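Local coordinates for Endoglucanase(Endo-1,4-beta-glucanase)protein (Pseudomonas stutzeri, PDB 6R2J) that probably hydrolyses internal beta-1,4-glucosidic bonds of cellulose, as a glycoside hydrolase family 5 endoglucanase, and is captured here with bound cellobiose, at residues 55-61 against 94-100; 61-67 against 100-105; 254-258 against 303-307; 11-15 against 273-278. All blocks are in the same frame, centred on the assembly; numbering follows the deposited sequence.

In the fold
The four contacts sample one (beta/alpha)8 barrel from its wall to its periphery. Contact 1 is core: two neighbouring parallel strands, wholly buried, joined by backbone hydrogen bonds with charge confined to the barrel interior. Contact 2 continues both chains past the strand ends and shares Trp-61 and Asn-100 with it; only partly buried, it relies on side-chain hydrogen bonds, mostly to backbone, and a Trp-Tyr ring contact. Contacts 3 and 4 are smaller, though largely buried; contact 4 brings together segments 258 residues apart. In contact 3 an arginine-aspartate pair links a loop to a helix start, whereas contact 4 sets a helix end against strand 14-18, neighbour of strand 54-59, through one histidine-asparagine bond and leucine packing.

Contact 1 of 4, residues 55-61 against 94-100; sequences IRFPFIW and VILDMHN
Two parallel strands, 55-59 and 94-98, pair with their axes 4.5 Å apart at closest approach and inclined by -22°. Ile-55 lies opposite Val-94, Arg-56 opposite Ile-95, and so on to Phe-59 opposite Met-98.

The backbone ladder is regular. Ile-95 N donates to Ile-55 O (2.7 Å), Phe-57 N to Ile-95 O (2.7 Å), Asp-97 N to Phe-57 O (3.0 Å), Phe-59 N to Asp-97 O (2.8 Å) and His-99 N to Phe-59 O (2.6 Å). Beyond the strands, Asn-100 OD1 accepts from Trp-61 N (2.8 Å).

Apolar contacts occupy the face turned to helices 74-89 and 116-130. Phe-57 CB meets Val-94 CG1 at 3.8 Å; the Phe-59 ring, chi1 p, folds over its partner so that Met-98 CA sits on its face, a CH-pi contact 4.0 Å from the centroid. Met-98 SD makes an oblique Met-aromatic contact with Trp-61.

Charge lies on the other face. Arg-56, extended t, t, t, has NH2 3.5 Å from Asp-97 OD2, a salt bridge without a directed hydrogen bond; its nitrogens are engaged by Asp-140, Glu-175, Glu-252, Asn-17 and Asn-143. His-99 ND1 donates to Asp-97 OD2 (2.6 Å), and Pro-58 CB makes a CH-pi contact over the His-99 ring face, 3.8 Å from the centroid.

An apolar outer face and a polar, charge-networked interior mark the second and third strands of a (beta/alpha)8 barrel, here a family 5 cellulase.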
# COMPACT_ATOMS: atom_id res chain seq x y z
N ILE A 55 -3.71 6.90 -3.95
CA ILE A 55 -3.17 5.83 -4.78
C ILE A 55 -1.98 5.22 -4.05
O ILE A 55 -1.09 5.94 -3.58
CB ILE A 55 -2.72 6.36 -6.15
CG1 ILE A 55 -3.89 7.05 -6.86
CG2 ILE A 55 -2.11 5.23 -6.99
CD1 ILE A 55 -4.90 6.09 -7.44
N ARG A 56 -1.96 3.89 -3.97
CA ARG A 56 -0.79 3.14 -3.55
C ARG A 56 -0.18 2.51 -4.79
O ARG A 56 -0.89 1.84 -5.56
CB ARG A 56 -1.13 2.07 -2.50
CG ARG A 56 0.12 1.20 -2.11
CD ARG A 56 -0.27 0.37 -0.93
NE ARG A 56 0.73 -0.51 -0.34
CZ ARG A 56 0.84 -1.82 -0.57
NH1 ARG A 56 0.06 -2.42 -1.46
NH2 ARG A 56 1.72 -2.52 0.12
N PHE A 57 1.10 2.73 -5.01
CA PHE A 57 1.72 2.29 -6.26
C PHE A 57 2.90 1.36 -6.03
O PHE A 57 4.01 1.84 -5.72
CB PHE A 57 2.14 3.48 -7.11
CG PHE A 57 2.56 3.08 -8.49
CD1 PHE A 57 1.61 2.72 -9.42
CD2 PHE A 57 3.90 2.99 -8.83
CE1 PHE A 57 1.96 2.32 -10.71
CE2 PHE A 57 4.26 2.55 -10.12
CZ PHE A 57 3.29 2.24 -11.06
N PRO A 58 2.73 0.04 -6.19
CA PRO A 58 3.86 -0.89 -6.05
C PRO A 58 4.89 -0.79 -7.19
O PRO A 58 4.56 -0.63 -8.37
CB PRO A 58 3.20 -2.28 -6.01
CG PRO A 58 1.74 -2.02 -5.68
CD PRO A 58 1.42 -0.67 -6.28
N PHE A 59 6.16 -0.91 -6.80
CA PHE A 59 7.30 -1.07 -7.68
C PHE A 59 8.23 -2.05 -6.95
O PHE A 59 8.04 -2.36 -5.76
CB PHE A 59 7.90 0.30 -7.98
CG PHE A 59 8.64 0.88 -6.83
CD1 PHE A 59 7.95 1.52 -5.82
CD2 PHE A 59 10.02 0.69 -6.70
CE1 PHE A 59 8.63 2.03 -4.73
CE2 PHE A 59 10.70 1.17 -5.62
CZ PHE A 59 10.02 1.87 -4.64
N ILE A 60 9.24 -2.55 -7.66
CA ILE A 60 10.22 -3.42 -7.02
C ILE A 60 11.62 -2.81 -7.04
O ILE A 60 12.02 -2.12 -7.98
CB ILE A 60 10.20 -4.89 -7.50
CG1 ILE A 60 10.53 -4.98 -8.99
CG2 ILE A 60 8.80 -5.53 -7.16
CD1 ILE A 60 10.65 -6.42 -9.48
N TRP A 61 12.35 -3.09 -5.98
CA TRP A 61 13.72 -2.60 -5.85
C TRP A 61 14.59 -3.06 -7.02
O TRP A 61 15.38 -2.28 -7.58
CB TRP A 61 14.24 -3.03 -4.46
CG TRP A 61 15.60 -2.64 -4.09
CD1 TRP A 61 16.51 -1.89 -4.82
CD2 TRP A 61 16.26 -3.00 -2.88
NE1 TRP A 61 17.69 -1.80 -4.13
CE2 TRP A 61 17.57 -2.45 -2.93
CE3 TRP A 61 15.88 -3.74 -1.74
CZ2 TRP A 61 18.48 -2.61 -1.90
CZ3 TRP A 61 16.80 -3.92 -0.74
CH2 TRP A 61 18.09 -3.36 -0.83
N VAL A 94 0.27 9.91 -3.98
CA VAL A 94 0.67 8.53 -4.20
C VAL A 94 1.54 8.03 -3.07
O VAL A 94 2.44 8.73 -2.59
CB VAL A 94 1.41 8.40 -5.56
CG1 VAL A 94 1.94 7.00 -5.77
CG2 VAL A 94 0.49 8.87 -6.70
N ILE A 95 1.30 6.79 -2.67
CA ILE A 95 2.18 6.04 -1.78
C ILE A 95 3.02 5.14 -2.68
O ILE A 95 2.51 4.16 -3.25
CB ILE A 95 1.38 5.25 -0.73
CG1 ILE A 95 0.46 6.21 0.07
CG2 ILE A 95 2.28 4.46 0.27
CD1 ILE A 95 -0.35 5.56 1.13
N LEU A 96 4.30 5.46 -2.79
CA LEU A 96 5.23 4.57 -3.47
C LEU A 96 5.56 3.37 -2.58
O LEU A 96 6.02 3.53 -1.45
CB LEU A 96 6.51 5.31 -3.86
CG LEU A 96 6.29 6.40 -4.90
CD1 LEU A 96 7.63 7.01 -5.25
CD2 LEU A 96 5.60 5.89 -6.15
N ASP A 97 5.34 2.17 -3.10
CA ASP A 97 5.41 0.95 -2.31
C ASP A 97 6.51 0.09 -2.90
O ASP A 97 6.36 -0.41 -4.02
CB ASP A 97 4.06 0.24 -2.39
CG ASP A 97 4.15 -1.28 -2.19
OD1 ASP A 97 5.03 -1.76 -1.39
OD2 ASP A 97 3.34 -1.95 -2.94
N MET A 98 7.60 -0.09 -2.15
CA MET A 98 8.65 -1.03 -2.55
C MET A 98 8.14 -2.44 -2.24
O MET A 98 8.16 -2.90 -1.09
CB MET A 98 9.97 -0.74 -1.83
CG MET A 98 11.04 -1.77 -2.15
SD MET A 98 12.70 -1.39 -1.51
CE MET A 98 13.18 0.08 -2.43
N HIS A 99 7.68 -3.13 -3.27
CA HIS A 99 6.83 -4.31 -3.13
C HIS A 99 7.69 -5.58 -3.05
O HIS A 99 7.56 -6.52 -3.86
CB HIS A 99 5.92 -4.34 -4.35
CG HIS A 99 4.61 -5.03 -4.14
ND1 HIS A 99 3.63 -4.53 -3.31
CD2 HIS A 99 4.10 -6.16 -4.68
CE1 HIS A 99 2.58 -5.32 -3.34
NE2 HIS A 99 2.83 -6.32 -4.18
N ASN A 100 8.53 -5.63 -2.00
CA ASN A 100 9.64 -6.57 -2.00
C ASN A 100 9.68 -7.67 -0.94
O ASN A 100 10.62 -8.46 -0.94
CB ASN A 100 10.98 -5.81 -1.98
CG ASN A 100 11.52 -5.54 -3.37
OD1 ASN A 100 11.04 -4.69 -4.07
ND2 ASN A 100 12.51 -6.31 -3.78

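Contact 2 of 4, residues 61-67 against 100-105; sequences WERVQHS and NYGRYH
Segment 61-67 opens with a weakly bonded helical turn, about 61-64, and then runs on as loop; in 100-105 a type I' turn from Asn-100 to Arg-103, with Tyr-101 and Gly-102 at positive phi, leads into the short strand 103-104. The CA atoms of Trp-61 and Asn-100 are 6.9 Å apart, those of Glu-62 and His-105 6.8 Å.

Glu-62 (chi1 m, chi2 p) reaches across: its OE1 accepts from Asn-100 ND2 and its OE2 from His-105 N, both at 2.8 Å, while its CG lies over the His-105 ring, 3.6 Å from the centroid. Asn-100 OD1 takes Trp-61 N at 2.8 Å. Tyr-104, chi1 t, lays its ring obliquely on the Trp-61 indole (CD1 to Trp-61 CD2, 3.5 Å) and donates from OH to Gln-65 O (2.6 Å); His-105 NE2 donates to His-66 O (2.9 Å).

Four of the five crossing hydrogen bonds pair side chain with backbone and the fifth joins two side chains, so specific bonds fasten the segments following neighbouring barrel strands where no strand ladder exists.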
# COMPACT_ATOMS: atom_id res chain seq x y z
N TRP A 61 12.35 -3.09 -5.98
CA TRP A 61 13.72 -2.60 -5.85
C TRP A 61 14.59 -3.06 -7.02
O TRP A 61 15.38 -2.28 -7.58
CB TRP A 61 14.24 -3.03 -4.46
CG TRP A 61 15.60 -2.64 -4.09
CD1 TRP A 61 16.51 -1.89 -4.82
CD2 TRP A 61 16.26 -3.00 -2.88
NE1 TRP A 61 17.69 -1.80 -4.13
CE2 TRP A 61 17.57 -2.45 -2.93
CE3 TRP A 61 15.88 -3.74 -1.74
CZ2 TRP A 61 18.48 -2.61 -1.90
CZ3 TRP A 61 16.80 -3.92 -0.74
CH2 TRP A 61 18.09 -3.36 -0.83
N GLU A 62 14.40 -4.31 -7.47
CA GLU A 62 15.23 -4.89 -8.52
C GLU A 62 15.13 -4.12 -9.84
O GLU A 62 16.04 -4.21 -10.66
CB GLU A 62 14.83 -6.35 -8.72
CG GLU A 62 15.21 -7.26 -7.54
CD GLU A 62 14.13 -7.37 -6.45
OE1 GLU A 62 13.16 -6.59 -6.48
OE2 GLU A 62 14.27 -8.22 -5.54
N ARG A 63 14.06 -3.39 -10.06
CA ARG A 63 13.93 -2.62 -11.29
C ARG A 63 14.44 -1.19 -11.15
O ARG A 63 14.73 -0.58 -12.18
CB ARG A 63 12.47 -2.69 -11.80
CG ARG A 63 12.10 -4.07 -12.34
CD ARG A 63 10.62 -4.25 -12.66
NE ARG A 63 10.40 -5.61 -13.19
CZ ARG A 63 9.34 -6.39 -12.97
NH1 ARG A 63 8.33 -5.97 -12.25
NH2 ARG A 63 9.27 -7.60 -13.52
N VAL A 64 14.50 -0.65 -9.92
CA VAL A 64 15.12 0.67 -9.70
C VAL A 64 16.63 0.54 -9.50
O VAL A 64 17.36 1.50 -9.77
CB VAL A 64 14.53 1.53 -8.56
CG1 VAL A 64 13.07 1.90 -8.87
CG2 VAL A 64 14.71 0.83 -7.21
N GLN A 65 17.09 -0.61 -9.01
CA GLN A 65 18.51 -0.89 -8.80
C GLN A 65 18.77 -2.34 -9.20
O GLN A 65 18.49 -3.27 -8.43
CB GLN A 65 18.94 -0.60 -7.37
CG GLN A 65 20.46 -0.57 -7.20
CD GLN A 65 20.89 -0.17 -5.80
OE1 GLN A 65 20.21 -0.50 -4.83
NE2 GLN A 65 21.99 0.56 -5.69
N HIS A 66 19.33 -2.55 -10.39
CA HIS A 66 19.52 -3.92 -10.86
C HIS A 66 20.50 -4.71 -9.99
O HIS A 66 20.42 -5.94 -9.93
CB HIS A 66 20.04 -3.91 -12.30
CG HIS A 66 19.03 -3.49 -13.32
ND1 HIS A 66 19.29 -3.48 -14.68
CD2 HIS A 66 17.77 -3.02 -13.18
CE1 HIS A 66 18.23 -3.04 -15.32
NE2 HIS A 66 17.30 -2.74 -14.44
N SER A 67 21.44 -4.03 -9.35
CA SER A 67 22.39 -4.68 -8.45
C SER A 67 22.81 -3.67 -7.40
O SER A 67 22.69 -2.46 -7.58
CB SER A 67 23.60 -5.23 -9.21
OG SER A 67 24.41 -4.20 -9.77
N ASN A 100 8.53 -5.63 -2.00
CA ASN A 100 9.64 -6.57 -2.00
C ASN A 100 9.68 -7.67 -0.94
O ASN A 100 10.62 -8.46 -0.94
CB ASN A 100 10.98 -5.81 -1.98
CG ASN A 100 11.52 -5.54 -3.37
OD1 ASN A 100 11.04 -4.69 -4.07
ND2 ASN A 100 12.51 -6.31 -3.78
N TYR A 101 8.71 -7.76 -0.04
CA TYR A 101 8.55 -8.95 0.80
C TYR A 101 9.76 -9.22 1.70
O TYR A 101 10.04 -10.38 2.04
CB TYR A 101 8.27 -10.19 -0.06
CG TYR A 101 7.04 -10.05 -0.93
CD1 TYR A 101 5.79 -10.23 -0.40
CD2 TYR A 101 7.15 -9.72 -2.25
CE1 TYR A 101 4.67 -10.08 -1.19
CE2 TYR A 101 6.03 -9.56 -3.03
CZ TYR A 101 4.79 -9.73 -2.50
OH TYR A 101 3.69 -9.57 -3.32
N GLY A 102 10.47 -8.18 2.13
CA GLY A 102 11.66 -8.33 2.94
C GLY A 102 12.90 -8.83 2.21
O GLY A 102 13.87 -9.23 2.88
N ARG A 103 12.92 -8.79 0.87
CA ARG A 103 13.96 -9.47 0.11
C ARG A 103 14.42 -8.66 -1.10
O ARG A 103 13.67 -7.84 -1.64
CB ARG A 103 13.50 -10.85 -0.38
CG ARG A 103 13.20 -11.85 0.75
CD ARG A 103 12.28 -12.99 0.27
NE ARG A 103 12.30 -14.12 1.20
CZ ARG A 103 11.68 -14.12 2.38
NH1 ARG A 103 10.97 -13.06 2.78
NH2 ARG A 103 11.78 -15.18 3.18
N TYR A 104 15.66 -8.92 -1.52
CA TYR A 104 16.27 -8.33 -2.71
C TYR A 104 16.93 -9.45 -3.52
O TYR A 104 17.84 -10.12 -3.01
CB TYR A 104 17.28 -7.24 -2.32
CG TYR A 104 17.97 -6.64 -3.52
CD1 TYR A 104 17.26 -5.94 -4.47
CD2 TYR A 104 19.31 -6.83 -3.75
CE1 TYR A 104 17.85 -5.43 -5.58
CE2 TYR A 104 19.91 -6.31 -4.88
CZ TYR A 104 19.16 -5.58 -5.77
OH TYR A 104 19.70 -5.04 -6.89
N HIS A 105 16.49 -9.65 -4.76
CA HIS A 105 16.94 -10.77 -5.59
C HIS A 105 16.84 -12.08 -4.81
O HIS A 105 17.73 -12.95 -4.89
CB HIS A 105 18.35 -10.55 -6.16
CG HIS A 105 18.39 -9.62 -7.33
ND1 HIS A 105 17.61 -9.80 -8.46
CD2 HIS A 105 19.10 -8.48 -7.54
CE1 HIS A 105 17.86 -8.83 -9.32
NE2 HIS A 105 18.72 -8.00 -8.77

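Contact 3 of 4, residues 254-258 against 303-307; sequences GIPDD and DRPQM
A single carboxylate oxygen anchors this contact. Asp-257 OD2 accepts from both terminal nitrogens of one guanidinium, Arg-304 NH2 at 2.9 Å and Arg-304 NH1 at 3.0 Å, a salt bridge in which the oxygen sits at the guanidinium edge, near its plane. To get there Arg-304 curls through m, m, m rather than extending, while Asp-257 takes chi1 p and points its CB at the other segment. The remaining nitrogen, Arg-304 NE, bonds the carbonyl of Ala-295, so the guanidinium also meets the loop that precedes it in the chain.

One further hydrogen bond crosses: Gln-306 NE2 donates to Ile-255 O at 3.1 Å, nearly straight at 169°, and has a second, weak partner in Lys-293 O.

Around these bonds the packing is light. Ile-255 CG1 touches Gln-306 CG at 3.7 Å, and Asp-257 CB lies 4.2 Å from Pro-305 CG; the CA atoms of Asp-257 and Pro-305 are 6.7 Å apart. Ile-255 also packs on Ala-262 and Met-266 of helix 260-276.

Segment 254-258 has no regular structure. In 303-307, Arg-304 holds the N-cap position and Pro-305 begins helix 305-311, a proline suiting the first turn, where its missing amide hydrogen costs nothing. The contact joins the loop after the seventh barrel strand to the start of the helix following the eighth, a link between successive beta-alpha units of a (beta/alpha)8 barrel.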
# COMPACT_ATOMS: atom_id res chain seq x y z
N GLY A 254 -9.37 -6.65 -0.86
CA GLY A 254 -10.04 -6.76 -2.15
C GLY A 254 -10.96 -7.95 -2.12
O GLY A 254 -10.86 -8.81 -1.24
N ILE A 255 -11.87 -7.98 -3.09
CA ILE A 255 -12.85 -9.06 -3.13
C ILE A 255 -13.07 -9.49 -4.57
O ILE A 255 -12.97 -8.70 -5.51
CB ILE A 255 -14.22 -8.66 -2.51
CG1 ILE A 255 -14.87 -7.50 -3.27
CG2 ILE A 255 -14.13 -8.30 -1.05
CD1 ILE A 255 -16.26 -7.09 -2.74
N PRO A 256 -13.37 -10.78 -4.76
CA PRO A 256 -13.83 -11.22 -6.08
C PRO A 256 -15.22 -10.71 -6.38
O PRO A 256 -16.05 -10.54 -5.49
CB PRO A 256 -13.81 -12.75 -5.98
CG PRO A 256 -12.97 -13.08 -4.70
CD PRO A 256 -13.25 -11.91 -3.80
N ASP A 257 -15.49 -10.54 -7.66
CA ASP A 257 -16.78 -10.11 -8.16
C ASP A 257 -17.84 -11.21 -8.21
O ASP A 257 -18.94 -10.94 -8.69
CB ASP A 257 -16.56 -9.53 -9.56
CG ASP A 257 -16.00 -10.57 -10.59
OD1 ASP A 257 -16.23 -11.78 -10.41
OD2 ASP A 257 -15.35 -10.19 -11.60
N ASP A 258 -17.57 -12.41 -7.71
CA ASP A 258 -18.54 -13.51 -7.80
C ASP A 258 -18.88 -14.10 -6.44
O ASP A 258 -19.45 -15.21 -6.35
CB ASP A 258 -18.03 -14.59 -8.75
CG ASP A 258 -16.78 -15.29 -8.23
OD1 ASP A 258 -16.14 -14.77 -7.27
OD2 ASP A 258 -16.45 -16.38 -8.80
N ASP A 303 -18.26 0.44 -14.97
CA ASP A 303 -17.74 0.37 -13.62
C ASP A 303 -17.89 -1.04 -13.09
O ASP A 303 -18.85 -1.74 -13.42
CB ASP A 303 -18.51 1.28 -12.68
CG ASP A 303 -18.33 2.73 -12.99
OD1 ASP A 303 -17.28 3.12 -13.60
OD2 ASP A 303 -19.25 3.49 -12.63
N ARG A 304 -16.93 -1.43 -12.26
CA ARG A 304 -16.89 -2.71 -11.59
C ARG A 304 -17.76 -2.69 -10.34
O ARG A 304 -18.04 -1.63 -9.77
CB ARG A 304 -15.46 -3.04 -11.21
CG ARG A 304 -14.58 -3.33 -12.41
CD ARG A 304 -14.84 -4.73 -12.94
NE ARG A 304 -14.16 -5.73 -12.11
CZ ARG A 304 -14.53 -6.99 -11.97
NH1 ARG A 304 -15.62 -7.42 -12.61
NH2 ARG A 304 -13.80 -7.81 -11.21
N PRO A 305 -18.23 -3.86 -9.91
CA PRO A 305 -19.09 -3.89 -8.71
C PRO A 305 -18.38 -3.36 -7.48
O PRO A 305 -19.03 -2.84 -6.57
CB PRO A 305 -19.45 -5.38 -8.55
CG PRO A 305 -18.97 -6.09 -9.78
CD PRO A 305 -17.95 -5.21 -10.45
N GLN A 306 -17.07 -3.53 -7.40
CA GLN A 306 -16.32 -3.06 -6.24
C GLN A 306 -16.20 -1.55 -6.23
O GLN A 306 -16.15 -0.95 -5.14
CB GLN A 306 -14.93 -3.70 -6.21
CG GLN A 306 -14.92 -5.23 -6.23
CD GLN A 306 -14.79 -5.80 -7.64
OE1 GLN A 306 -15.21 -5.17 -8.60
NE2 GLN A 306 -14.21 -7.00 -7.76
N MET A 307 -16.12 -0.91 -7.40
CA MET A 307 -16.18 0.55 -7.42
C MET A 307 -17.54 1.04 -6.93
O MET A 307 -17.62 1.93 -6.09
CB MET A 307 -15.86 1.04 -8.84
CG MET A 307 -15.76 2.55 -9.03
SD MET A 307 -14.69 3.41 -7.89
CE MET A 307 -13.08 3.06 -8.61

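Contact 4 of 4, residues 11-15 against 273-278; sequences LALHG and LNDNCV
A buried carbonyl without a hydrogen-bond partner in the model, Val-278 O, is the oddity here; the closest approach to it across the contact is His-14 CE1 at 3.4 Å. It lies just past helix 260-276, terminated by a Schellman motif. Cys-277 adopts positive phi (54/44), and the last turn is closed by Val-278 N to Leu-273 O at 3.0 Å and Cys-277 N to Asn-274 O at 2.9 Å.

Opposite, Ala-12 centres an inverse gamma turn before strand 14-18. Leu-13 and His-14 both direct CB toward the helix end. Only one hydrogen bond crosses: His-14 NE2 donates to Asn-274 OD1 at 2.9 Å, with the ring at chi1 m. The other ring nitrogen, ND1, bonds Ser-280, and Asn-274 ND2 bonds His-313 O. Leu-13 (m, t) fills the gap beside the turn, CD1 3.5 Å from Asn-274 OD1 and CD2 3.8 Å from Cys-277 O; its CA is 6.7 Å from that of Val-278. His-14 CE1 rests 3.8 Å from Leu-273 CB.

Cys-277 is disulfide-bonded to Cys-318, pinning the C-terminal tail nearby. Since Gly-15 also pairs with strand 280-285, the contact lies beside the seam where the first and last strands of a (beta/alpha)8 barrel pair.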
# COMPACT_ATOMS: atom_id res chain seq x y z
N LEU A 11 -11.39 13.71 4.62
CA LEU A 11 -10.14 13.27 4.02
C LEU A 11 -10.39 12.24 2.92
O LEU A 11 -11.41 11.55 2.93
CB LEU A 11 -9.20 12.67 5.06
CG LEU A 11 -8.90 13.57 6.26
CD1 LEU A 11 -7.93 12.83 7.19
CD2 LEU A 11 -8.33 14.89 5.82
N ALA A 12 -9.47 12.19 1.95
CA ALA A 12 -9.44 11.12 0.94
C ALA A 12 -8.84 9.90 1.62
O ALA A 12 -7.63 9.69 1.60
CB ALA A 12 -8.64 11.50 -0.30
N LEU A 13 -9.71 9.08 2.25
CA LEU A 13 -9.27 7.94 3.04
C LEU A 13 -9.13 6.69 2.19
O LEU A 13 -8.19 5.91 2.39
CB LEU A 13 -10.27 7.66 4.15
CG LEU A 13 -10.39 8.62 5.34
CD1 LEU A 13 -11.47 8.04 6.31
CD2 LEU A 13 -9.06 8.82 6.09
N HIS A 14 -10.06 6.46 1.26
CA HIS A 14 -10.21 5.17 0.60
C HIS A 14 -9.80 5.26 -0.85
O HIS A 14 -10.45 5.94 -1.66
CB HIS A 14 -11.62 4.64 0.77
CG HIS A 14 -11.99 4.47 2.20
ND1 HIS A 14 -11.21 3.76 3.08
CD2 HIS A 14 -13.01 4.98 2.94
CE1 HIS A 14 -11.74 3.81 4.29
NE2 HIS A 14 -12.84 4.53 4.22
N GLY A 15 -8.69 4.59 -1.15
CA GLY A 15 -8.05 4.72 -2.43
C GLY A 15 -7.90 3.37 -3.06
O GLY A 15 -8.64 2.44 -2.69
N LEU A 273 -13.80 1.22 9.03
CA LEU A 273 -12.64 2.08 8.81
C LEU A 273 -13.01 3.55 8.92
O LEU A 273 -12.29 4.33 9.56
CB LEU A 273 -12.06 1.75 7.45
CG LEU A 273 -11.49 0.34 7.43
CD1 LEU A 273 -10.70 0.20 6.13
CD2 LEU A 273 -10.60 0.06 8.63
N ASN A 274 -14.13 3.95 8.32
CA ASN A 274 -14.57 5.34 8.41
C ASN A 274 -14.81 5.74 9.85
O ASN A 274 -14.43 6.84 10.25
CB ASN A 274 -15.85 5.56 7.61
CG ASN A 274 -15.60 6.01 6.19
OD1 ASN A 274 -14.46 6.26 5.81
ND2 ASN A 274 -16.65 6.11 5.40
N ASP A 275 -15.43 4.85 10.65
CA ASP A 275 -15.72 5.20 12.04
C ASP A 275 -14.45 5.53 12.82
O ASP A 275 -14.50 6.23 13.85
CB ASP A 275 -16.44 4.03 12.71
CG ASP A 275 -17.77 3.74 12.10
OD1 ASP A 275 -18.37 4.67 11.48
OD2 ASP A 275 -18.23 2.57 12.25
N ASN A 276 -13.30 5.00 12.36
CA ASN A 276 -12.01 5.25 12.98
C ASN A 276 -11.12 6.21 12.17
O ASN A 276 -9.99 6.49 12.60
CB ASN A 276 -11.26 3.94 13.18
CG ASN A 276 -11.92 3.07 14.20
OD1 ASN A 276 -11.63 3.18 15.39
ND2 ASN A 276 -12.85 2.22 13.74
N CYS A 277 -11.63 6.76 11.06
CA CYS A 277 -10.88 7.66 10.14
C CYS A 277 -9.57 6.98 9.68
O CYS A 277 -8.54 7.66 9.64
CB CYS A 277 -10.55 9.00 10.80
SG CYS A 277 -11.99 10.01 11.23
N VAL A 278 -9.62 5.69 9.33
CA VAL A 278 -8.45 4.91 8.93
C VAL A 278 -8.52 4.72 7.41
O VAL A 278 -9.55 4.23 6.90
CB VAL A 278 -8.39 3.55 9.65
CG1 VAL A 278 -7.44 2.63 8.93
CG2 VAL A 278 -7.99 3.76 11.11